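Local coordinates for protein thermostable monoacylglycerol lipase (Bacillus, PDB 4LHE) that probably hydrolyses monoacylglycerols to glycerol and free fatty acids, as a heat-stable lipase of the alpha/beta hydrolase fold, at residues H197-P200 and P201-D205. Sequence-based numbering, arbitrary orientation.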
loop_
_atom_site.group_PDB
_atom_site.type_symbol
_atom_site.label_atom_id
_atom_site.label_comp_id
_atom_site.label_asym_id
_atom_site.label_seq_id
_atom_site.Cartn_x
_atom_site.Cartn_y
_atom_site.Cartn_z
ATOM N N HIS A 197 -0.440 -13.364 -7.809
ATOM C CA HIS A 197 -1.097 -14.579 -7.307
ATOM C C HIS A 197 -1.746 -14.347 -5.940
ATOM O O HIS A 197 -2.141 -15.307 -5.270
ATOM C CB HIS A 197 -0.106 -15.750 -7.173
ATOM C CG HIS A 197 0.809 -15.933 -8.350
ATOM N ND1 HIS A 197 2.166 -15.665 -8.282
ATOM C CD2 HIS A 197 0.575 -16.378 -9.604
ATOM C CE1 HIS A 197 2.719 -15.924 -9.456
ATOM N NE2 HIS A 197 1.778 -16.357 -10.277
ATOM N N VAL A 198 -1.844 -13.082 -5.527
ATOM C CA VAL A 198 -2.441 -12.725 -4.237
ATOM C C VAL A 198 -3.696 -11.884 -4.418
ATOM O O VAL A 198 -4.760 -12.225 -3.899
ATOM C CB VAL A 198 -1.452 -11.954 -3.338
ATOM C CG1 VAL A 198 -2.120 -11.551 -2.032
ATOM C CG2 VAL A 198 -0.220 -12.794 -3.068
ATOM N N VAL A 199 -3.555 -10.780 -5.152
ATOM C CA VAL A 199 -4.666 -9.878 -5.461
ATOM C C VAL A 199 -4.983 -10.036 -6.942
ATOM O O VAL A 199 -4.096 -9.907 -7.779
ATOM C CB VAL A 199 -4.301 -8.400 -5.146
ATOM C CG1 VAL A 199 -5.395 -7.457 -5.620
ATOM C CG2 VAL A 199 -4.073 -8.216 -3.651
ATOM N N PRO A 200 -6.240 -10.375 -7.270
ATOM C CA PRO A 200 -6.623 -10.644 -8.666
ATOM C C PRO A 200 -6.468 -9.380 -9.500
ATOM O O PRO A 200 -6.900 -8.317 -9.042
ATOM C CB PRO A 200 -8.110 -11.010 -8.559
ATOM C CG PRO A 200 -8.306 -11.451 -7.102
ATOM C CD PRO A 200 -7.360 -10.574 -6.328
ATOM N N PRO A 201 -5.855 -9.484 -10.693
ATOM C CA PRO A 201 -5.579 -8.288 -11.501
ATOM C C PRO A 201 -6.844 -7.506 -11.856
ATOM O O PRO A 201 -6.762 -6.313 -12.167
ATOM C CB PRO A 201 -4.933 -8.860 -12.768
ATOM C CG PRO A 201 -4.365 -10.177 -12.349
ATOM C CD PRO A 201 -5.314 -10.704 -11.316
ATOM N N GLY A 202 -7.998 -8.170 -11.798
ATOM C CA GLY A 202 -9.260 -7.526 -12.097
ATOM C C GLY A 202 -9.579 -6.381 -11.146
ATOM O O GLY A 202 -10.446 -5.560 -11.450
ATOM N N ASN A 203 -8.897 -6.329 -9.998
ATOM C CA ASN A 203 -9.094 -5.236 -9.040
ATOM C C ASN A 203 -8.741 -3.897 -9.695
ATOM O O ASN A 203 -9.348 -2.867 -9.404
ATOM C CB ASN A 203 -8.281 -5.472 -7.747
ATOM C CG ASN A 203 -9.058 -6.260 -6.685
ATOM O OD1 ASN A 203 -9.209 -5.815 -5.543
ATOM N ND2 ASN A 203 -9.546 -7.439 -7.059
ATOM N N ALA A 204 -7.779 -3.930 -10.608
ATOM C CA ALA A 204 -7.387 -2.751 -11.369
ATOM C C ALA A 204 -8.585 -2.156 -12.106
ATOM O O ALA A 204 -8.815 -0.938 -12.077
ATOM C CB ALA A 204 -6.298 -3.114 -12.348
ATOM N N ASP A 205 -9.349 -3.027 -12.757
ATOM C CA ASP A 205 -10.525 -2.607 -13.521
ATOM C C ASP A 205 -11.631 -2.036 -12.636
ATOM O O ASP A 205 -12.261 -1.042 -12.992
ATOM C CB ASP A 205 -11.040 -3.774 -14.364
ATOM C CG ASP A 205 -10.028 -4.227 -15.390
ATOM O OD1 ASP A 205 -9.511 -3.360 -16.112
ATOM O OD2 ASP A 205 -9.733 -5.441 -15.473
#
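Asn203 turns back over Val199 and Pro200, closing the turn where the Asp196 loop after strand 188-193 enters helix 202-210 of the alpha/beta hydrolase fold. Its backbone N donates to Pro200 O across 3.0 Å; the N-H...O angle of 169° makes the bond nearly straight, although the donor stands 38° out of the carbonyl plane. The bond spans three residues, and Ala204 N repeats the step to Pro201 O at 3.0 Å, the i to i+3 pattern of a first helical turn. Val199 CG1 lies 4.0 Å from Asn203 CG, the two side chains meeting at about a right angle. With this methyl anti to its own backbone N (chi1 173°), Val199 sends it along the chain toward the helix. On the proline side, Asn203 ND2 comes to 3.9 Å from Pro200 CD, while the rings of Pro200 and Pro201 touch where CB of the first meets CD of the second, also 3.9 Å apart.

Further out, Asn203 OD1 accepts hydrogen bonds from the backbone N of Val123 and Asp124, which fixes the amide. Asp196 OD1 accepts hydrogen bonds from the backbone N of Val198 and Val199, and the Val199 side chain touches Ser97 and His226, which with Asp196 probably form the Ser-His-Asp triad. Replacing Asn203 by an alanine would probably leave the amides of Val123 and Asp124 without their shared acceptor and take the carboxamide off the Val199 methyl. The chemistry thus implies one buried carboxamide joining the helix start to the 123-124 backbone, beside a loop whose N-H groups probably help orient the triad acid.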